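Local coordinates for muconate lactonizing enzyme (Corynebacterium glutamicum, PDB 3I4K), which belongs to the mandelate racemase/muconate lactonizing enzyme family of the enolase superfamily, binding a magnesium ion in a TIM-barrel-like domain beside a separate N-terminal domain, at residues Ala85-Leu89 against Met114-Trp118; Leu305-Ile309 against Leu335-Ile341. One frame throughout, in Å; residues are numbered along the deposited sequence.

Interaction 1. Residues Ala85-Leu89 against Met114-Trp118; sequences AVSEL and MHDAW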
ATOM      1  N   ALA A  85     -17.325  10.635  10.064  1.00 54.15           N
ATOM      2  CA  ALA A  85     -16.087  10.843  10.811  1.00 53.39           C
ATOM      3  C   ALA A  85     -14.903  10.803   9.848  1.00 52.78           C
ATOM      4  O   ALA A  85     -14.873   9.989   8.928  1.00 53.63           O
ATOM      5  CB  ALA A  85     -15.931   9.764  11.882  1.00 51.41           C
ATOM      6  N   VAL A  86     -13.929  11.680  10.062  1.00 51.98           N
ATOM      7  CA  VAL A  86     -12.755  11.732   9.202  1.00 50.21           C
ATOM      8  C   VAL A  86     -11.947  10.447   9.382  1.00 50.63           C
ATOM      9  O   VAL A  86     -11.089  10.118   8.558  1.00 50.70           O
ATOM     10  CB  VAL A  86     -11.870  12.961   9.538  1.00 49.57           C
ATOM     11  CG1 VAL A  86     -11.111  12.720  10.821  1.00 50.83           C
ATOM     12  CG2 VAL A  86     -10.906  13.254   8.391  1.00 50.66           C
ATOM     13  N   SER A  87     -12.234   9.722  10.461  1.00 48.47           N
ATOM     14  CA  SER A  87     -11.547   8.474  10.752  1.00 48.35           C
ATOM     15  C   SER A  87     -12.087   7.343   9.874  1.00 47.79           C
ATOM     16  O   SER A  87     -11.713   6.186  10.037  1.00 49.05           O
ATOM     17  CB  SER A  87     -11.698   8.113  12.239  1.00 47.14           C
ATOM     18  OG  SER A  87     -13.046   7.825  12.576  1.00 42.75           O
ATOM     19  N   GLU A  88     -12.978   7.690   8.951  1.00 48.79           N
ATOM     20  CA  GLU A  88     -13.549   6.727   8.006  1.00 48.37           C
ATOM     21  C   GLU A  88     -12.867   6.958   6.661  1.00 46.04           C
ATOM     22  O   GLU A  88     -13.335   6.491   5.626  1.00 46.41           O
ATOM     23  CB  GLU A  88     -15.048   6.956   7.828  1.00 49.46           C
ATOM     24  CG  GLU A  88     -15.915   6.469   8.962  1.00 53.46           C
ATOM     25  CD  GLU A  88     -17.375   6.791   8.731  1.00 53.92           C
ATOM     26  OE1 GLU A  88     -17.942   6.326   7.721  1.00 52.88           O
ATOM     27  OE2 GLU A  88     -17.955   7.516   9.565  1.00 59.58           O
ATOM     28  N   LEU A  89     -11.771   7.701   6.701  1.00 45.26           N
ATOM     29  CA  LEU A  89     -10.993   8.055   5.526  1.00 45.50           C
ATOM     30  C   LEU A  89     -11.053   7.009   4.402  1.00 46.56           C
ATOM     31  O   LEU A  89     -11.676   7.249   3.358  1.00 46.54           O
ATOM     32  CB  LEU A  89      -9.543   8.321   5.960  1.00 45.47           C
ATOM     33  CG  LEU A  89      -8.448   8.840   5.019  1.00 44.89           C
ATOM     34  CD1 LEU A  89      -8.977   9.135   3.624  1.00 44.07           C
ATOM     35  CD2 LEU A  89      -7.841  10.071   5.648  1.00 42.34           C
HETATM   36  N   MSE A 114      -8.521  15.386   4.288  1.00 48.39           N
HETATM   37  CA  MSE A 114      -8.970  14.474   5.329  1.00 49.17           C
HETATM   38  C   MSE A 114      -7.818  13.974   6.193  1.00 49.01           C
HETATM   39  O   MSE A 114      -7.959  13.831   7.409  1.00 48.64           O
HETATM   40  CB  MSE A 114      -9.722  13.297   4.714  1.00 50.79           C
HETATM   41  CG  MSE A 114     -11.097  13.686   4.218  1.00 53.54           C
HETATM   42 SE   MSE A 114     -12.250  12.168   3.987  1.00 62.49          SE
HETATM   43  CE  MSE A 114     -12.056  11.378   5.736  1.00 58.87           C
ATOM     44  N   HIS A 115      -6.678  13.718   5.567  1.00 48.51           N
ATOM     45  CA  HIS A 115      -5.508  13.253   6.293  1.00 48.57           C
ATOM     46  C   HIS A 115      -5.035  14.349   7.237  1.00 50.05           C
ATOM     47  O   HIS A 115      -4.714  14.085   8.395  1.00 48.19           O
ATOM     48  CB  HIS A 115      -4.386  12.884   5.320  1.00 48.87           C
ATOM     49  CG  HIS A 115      -4.471  11.481   4.799  1.00 50.64           C
ATOM     50  ND1 HIS A 115      -3.903  10.408   5.453  1.00 50.13           N
ATOM     51  CD2 HIS A 115      -5.073  10.974   3.698  1.00 50.18           C
ATOM     52  CE1 HIS A 115      -4.151   9.301   4.777  1.00 49.64           C
ATOM     53  NE2 HIS A 115      -4.860   9.617   3.707  1.00 51.98           N
ATOM     54  N   ASP A 116      -4.990  15.579   6.736  1.00 49.74           N
ATOM     55  CA  ASP A 116      -4.558  16.714   7.546  1.00 51.05           C
ATOM     56  C   ASP A 116      -5.481  16.873   8.763  1.00 50.12           C
ATOM     57  O   ASP A 116      -5.027  16.858   9.904  1.00 49.56           O
ATOM     58  CB  ASP A 116      -4.554  17.988   6.683  1.00 50.97           C
ATOM     59  CG  ASP A 116      -3.787  19.144   7.322  1.00 51.68           C
ATOM     60  OD1 ASP A 116      -2.770  18.905   8.013  1.00 48.85           O
ATOM     61  OD2 ASP A 116      -4.191  20.306   7.102  1.00 54.03           O
ATOM     62  N   ALA A 117      -6.781  16.994   8.510  1.00 50.70           N
ATOM     63  CA  ALA A 117      -7.767  17.154   9.574  1.00 51.71           C
ATOM     64  C   ALA A 117      -7.669  16.062  10.642  1.00 52.02           C
ATOM     65  O   ALA A 117      -7.829  16.332  11.834  1.00 51.21           O
ATOM     66  CB  ALA A 117      -9.174  17.171   8.974  1.00 51.51           C
ATOM     67  N   TRP A 118      -7.401  14.835  10.210  1.00 51.72           N
ATOM     68  CA  TRP A 118      -7.291  13.698  11.123  1.00 51.92           C
ATOM     69  C   TRP A 118      -5.970  13.698  11.906  1.00 51.36           C
ATOM     70  O   TRP A 118      -5.959  13.498  13.122  1.00 50.72           O
ATOM     71  CB  TRP A 118      -7.443  12.397  10.328  1.00 53.97           C
ATOM     72  CG  TRP A 118      -7.817  11.189  11.143  1.00 57.67           C
ATOM     73  CD1 TRP A 118      -8.298  11.170  12.422  1.00 58.80           C
ATOM     74  CD2 TRP A 118      -7.801   9.826  10.703  1.00 58.97           C
ATOM     75  NE1 TRP A 118      -8.584   9.881  12.804  1.00 58.64           N
ATOM     76  CE2 TRP A 118      -8.290   9.036  11.767  1.00 58.93           C
ATOM     77  CE3 TRP A 118      -7.423   9.195   9.508  1.00 58.03           C
ATOM     78  CZ2 TRP A 118      -8.409   7.646  11.675  1.00 59.19           C
ATOM     79  CZ3 TRP A 118      -7.542   7.815   9.416  1.00 58.04           C
ATOM     80  CH2 TRP A 118      -8.031   7.056  10.494  1.00 59.41           C
TER
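V86 enters first, turning CG2 to M114 and CG1 to W118, both on helix 104-121. CG2 lies anti to the backbone N, which sends it to selenomethionine M114: V86 CG2 is 3.2 Å from M114 O and 3.4 Å from M114 CE, the latter closer than carbons normally pack. V86 CG1 meets the indole instead, 3.6 Å from W118 CD1. S87 CA stands 3.6 Å from the centroid of the W118 six-membered ring and 24° off its normal, a CH-pi contact over the face, and S87 CB adds a contact at W118 CZ2 (3.4 Å). V86 O lies over the same face, also offset toward the rim. D128 of the second subunit packs on both S87 and W118. L89 follows with CG anti to N (chi1 -174°), which carries CD2 over H115. L89 CD2 is 3.6 Å from the H115 ring centroid and only 13° off the normal, almost centred on the face. L89 CA also comes within 3.5 Å of M114 CE. The 3-10 turn and the following L89 thus rest on the helix through apolar and CH-pi packing, hence with little directional restraint, beside the subunit interface.

Interaction 2. Residues Leu305-Ile309 against Leu335-Ile341; sequences LEGPI and LLKDTYI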
ATOM      1  N   LEU A 305       3.798  20.591  -9.401  1.00 39.60           N
ATOM      2  CA  LEU A 305       4.035  21.996  -9.085  1.00 41.23           C
ATOM      3  C   LEU A 305       3.031  22.421  -8.024  1.00 41.09           C
ATOM      4  O   LEU A 305       2.319  23.419  -8.178  1.00 39.85           O
ATOM      5  CB  LEU A 305       3.902  22.881 -10.328  1.00 40.32           C
ATOM      6  CG  LEU A 305       5.170  23.186 -11.133  1.00 42.18           C
ATOM      7  CD1 LEU A 305       6.359  22.336 -10.681  1.00 42.21           C
ATOM      8  CD2 LEU A 305       4.859  22.955 -12.604  1.00 42.89           C
ATOM      9  N   GLU A 306       2.974  21.637  -6.950  1.00 41.59           N
ATOM     10  CA  GLU A 306       2.070  21.923  -5.839  1.00 41.63           C
ATOM     11  C   GLU A 306       2.534  23.156  -5.087  1.00 41.06           C
ATOM     12  O   GLU A 306       3.718  23.514  -5.125  1.00 39.02           O
ATOM     13  CB  GLU A 306       2.035  20.764  -4.828  1.00 41.35           C
ATOM     14  CG  GLU A 306       1.480  19.439  -5.342  1.00 41.96           C
ATOM     15  CD  GLU A 306       2.500  18.621  -6.111  1.00 40.39           C
ATOM     16  OE1 GLU A 306       3.674  19.042  -6.192  1.00 40.94           O
ATOM     17  OE2 GLU A 306       2.124  17.552  -6.628  1.00 41.71           O
ATOM     18  N   GLY A 307       1.591  23.798  -4.405  1.00 41.59           N
ATOM     19  CA  GLY A 307       1.928  24.950  -3.597  1.00 43.85           C
ATOM     20  C   GLY A 307       2.511  24.394  -2.305  1.00 45.85           C
ATOM     21  O   GLY A 307       2.871  23.214  -2.256  1.00 45.14           O
ATOM     22  N   PRO A 308       2.616  25.201  -1.238  1.00 45.16           N
ATOM     23  CA  PRO A 308       3.171  24.715   0.031  1.00 44.86           C
ATOM     24  C   PRO A 308       2.391  23.562   0.658  1.00 43.17           C
ATOM     25  O   PRO A 308       2.985  22.623   1.178  1.00 45.06           O
ATOM     26  CB  PRO A 308       3.176  25.967   0.906  1.00 46.33           C
ATOM     27  CG  PRO A 308       2.014  26.762   0.359  1.00 47.84           C
ATOM     28  CD  PRO A 308       2.223  26.614  -1.129  1.00 46.12           C
ATOM     29  N   ILE A 309       1.067  23.630   0.608  1.00 41.19           N
ATOM     30  CA  ILE A 309       0.236  22.578   1.178  1.00 41.83           C
ATOM     31  C   ILE A 309       0.437  21.257   0.428  1.00 44.06           C
ATOM     32  O   ILE A 309       0.717  20.224   1.035  1.00 41.84           O
ATOM     33  CB  ILE A 309      -1.266  22.971   1.133  1.00 41.03           C
ATOM     34  CG1 ILE A 309      -1.571  23.993   2.237  1.00 43.70           C
ATOM     35  CG2 ILE A 309      -2.143  21.751   1.309  1.00 40.84           C
ATOM     36  CD1 ILE A 309      -1.307  23.477   3.650  1.00 42.80           C
ATOM     37  N   LEU A 335       9.251  27.904  -6.588  1.00 53.95           N
ATOM     38  CA  LEU A 335       8.868  28.490  -7.869  1.00 54.36           C
ATOM     39  C   LEU A 335       7.867  29.623  -7.678  1.00 55.89           C
ATOM     40  O   LEU A 335       7.745  30.511  -8.525  1.00 57.19           O
ATOM     41  CB  LEU A 335       8.269  27.411  -8.774  1.00 53.21           C
ATOM     42  CG  LEU A 335       8.079  27.772 -10.245  1.00 52.01           C
ATOM     43  CD1 LEU A 335       9.429  28.062 -10.866  1.00 51.76           C
ATOM     44  CD2 LEU A 335       7.393  26.626 -10.973  1.00 50.59           C
ATOM     45  N   LEU A 336       7.146  29.588  -6.564  1.00 56.73           N
ATOM     46  CA  LEU A 336       6.165  30.619  -6.263  1.00 58.35           C
ATOM     47  C   LEU A 336       6.882  31.893  -5.824  1.00 60.45           C
ATOM     48  O   LEU A 336       7.878  31.841  -5.100  1.00 60.96           O
ATOM     49  CB  LEU A 336       5.239  30.152  -5.142  1.00 57.80           C
ATOM     50  CG  LEU A 336       4.505  28.829  -5.335  1.00 57.40           C
ATOM     51  CD1 LEU A 336       3.775  28.465  -4.056  1.00 58.17           C
ATOM     52  CD2 LEU A 336       3.535  28.944  -6.496  1.00 58.11           C
ATOM     53  N   LYS A 337       6.377  33.038  -6.261  1.00 61.99           N
ATOM     54  CA  LYS A 337       6.987  34.308  -5.891  1.00 63.22           C
ATOM     55  C   LYS A 337       6.523  34.696  -4.483  1.00 62.81           C
ATOM     56  O   LYS A 337       7.112  35.561  -3.834  1.00 62.19           O
ATOM     57  CB  LYS A 337       6.602  35.384  -6.912  1.00 64.59           C
ATOM     58  CG  LYS A 337       7.314  36.713  -6.732  1.00 66.37           C
ATOM     59  CD  LYS A 337       7.025  37.659  -7.889  1.00 68.10           C
ATOM     60  CE  LYS A 337       5.527  37.875  -8.078  1.00 70.58           C
ATOM     61  NZ  LYS A 337       4.860  38.421  -6.854  1.00 71.20           N
ATOM     62  N   ASP A 338       5.471  34.034  -4.015  1.00 62.12           N
ATOM     63  CA  ASP A 338       4.925  34.288  -2.688  1.00 61.98           C
ATOM     64  C   ASP A 338       4.241  33.020  -2.179  1.00 62.56           C
ATOM     65  O   ASP A 338       4.034  32.075  -2.941  1.00 63.10           O
ATOM     66  CB  ASP A 338       3.935  35.454  -2.751  1.00 61.57           C
ATOM     67  CG  ASP A 338       3.422  35.863  -1.385  1.00 60.89           C
ATOM     68  OD1 ASP A 338       4.209  35.852  -0.418  1.00 60.91           O
ATOM     69  OD2 ASP A 338       2.230  36.214  -1.277  1.00 63.06           O
ATOM     70  N   THR A 339       3.896  32.988  -0.896  1.00 61.62           N
ATOM     71  CA  THR A 339       3.249  31.814  -0.329  1.00 62.44           C
ATOM     72  C   THR A 339       2.010  32.149   0.502  1.00 62.44           C
ATOM     73  O   THR A 339       1.508  33.272   0.463  1.00 62.68           O
ATOM     74  CB  THR A 339       4.256  31.002   0.531  1.00 61.98           C
ATOM     75  OG1 THR A 339       3.555  30.021   1.305  1.00 63.20           O
ATOM     76  CG2 THR A 339       5.037  31.915   1.452  1.00 61.38           C
ATOM     77  N   TYR A 340       1.507  31.158   1.228  1.00 62.06           N
ATOM     78  CA  TYR A 340       0.341  31.322   2.089  1.00 63.03           C
ATOM     79  C   TYR A 340       0.392  30.219   3.130  1.00 62.84           C
ATOM     80  O   TYR A 340      -0.636  29.663   3.519  1.00 61.40           O
ATOM     81  CB  TYR A 340      -0.954  31.206   1.280  1.00 64.74           C
ATOM     82  CG  TYR A 340      -1.086  29.924   0.490  1.00 67.03           C
ATOM     83  CD1 TYR A 340      -0.258  29.668  -0.600  1.00 68.04           C
ATOM     84  CD2 TYR A 340      -2.041  28.965   0.830  1.00 68.17           C
ATOM     85  CE1 TYR A 340      -0.374  28.492  -1.332  1.00 70.09           C
ATOM     86  CE2 TYR A 340      -2.164  27.783   0.103  1.00 69.53           C
ATOM     87  CZ  TYR A 340      -1.326  27.557  -0.975  1.00 69.82           C
ATOM     88  OH  TYR A 340      -1.431  26.395  -1.702  1.00 71.70           O
ATOM     89  N   ILE A 341       1.599  29.924   3.597  1.00 64.15           N
ATOM     90  CA  ILE A 341       1.782  28.853   4.556  1.00 65.66           C
ATOM     91  C   ILE A 341       2.400  29.217   5.913  1.00 66.55           C
ATOM     92  O   ILE A 341       2.699  28.331   6.718  1.00 68.25           O
ATOM     93  CB  ILE A 341       2.593  27.709   3.886  1.00 65.78           C
ATOM     94  CG1 ILE A 341       1.997  26.368   4.289  1.00 66.68           C
ATOM     95  CG2 ILE A 341       4.068  27.800   4.243  1.00 64.39           C
ATOM     96  CD1 ILE A 341       0.530  26.232   3.936  1.00 67.87           C
TER
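Y340 OH and the backbone N of G307, one from each segment, are both hydrogen-bonded to E52 of strand 48-53, the hydroxyl at OE2 and the amide at OE1. A single carboxylate from the N-terminal domain therefore bridges the two segments, which have no direct hydrogen bond to each other. G307, the N-cap residue of helix 308-320, also brings its CA to 4.1 Å from Y340 OH.

The first turn of that helix supplies the main apolar wedge. The P308 and Y340 side chains cross at about a right angle, with P308 CG over one ring face, 3.8 Å from the Y340 centroid and 28° off the normal, while P308 CD closes to 3.2 Å from Y340 CE1. The ring gets there because Y340 CG lies between the backbone N and the carbonyl carbon (chi1 56°), which turns the side chain back toward the helix start. P308 CD also meets L336 CD1 (3.8 Å), and P308 CB meets I341 CB (3.5 Å).

Beyond the proline, I309 and I341 cross obliquely. I309 CD1 and I341 CD1 are 3.3 Å apart, closer than two methyls normally pack, and the first torsion of I341 (-139°) departs from a staggered value, consistent with some strain. At the far end L305 CG rests 4.1 Å from L335 CD2. This end lies near the metal site: the L305 side chain is about 9 Å from the magnesium ion bound by D200, E226 and D251.

Proline-aromatic and aliphatic packing thus closes the loop 336-341 over the start of helix 308-320, and E52 answers both the phenol hydroxyl and the G307 amide within this buried contact.

In the fold
Both contacts are buried, yet they sit in different parts of the chain: interaction 1 in the N-terminal domain, interaction 2 in the barrel domain, their centres 24 Å apart and their nearest atoms about 6 Å apart without touching. They share no helix or strand. Interaction 1 lies farther from the chain centre (22 Å, centre to centre, against 13 Å) and adjoins the second subunit, whereas no other chain of the assembly touches interaction 2. Between its segments interaction 1 relies wholly on apolar and CH-pi packing. Interaction 2 packs similarly, but buried polar groups there are served by a carboxylate of the N-terminal domain, which ties the two domains together.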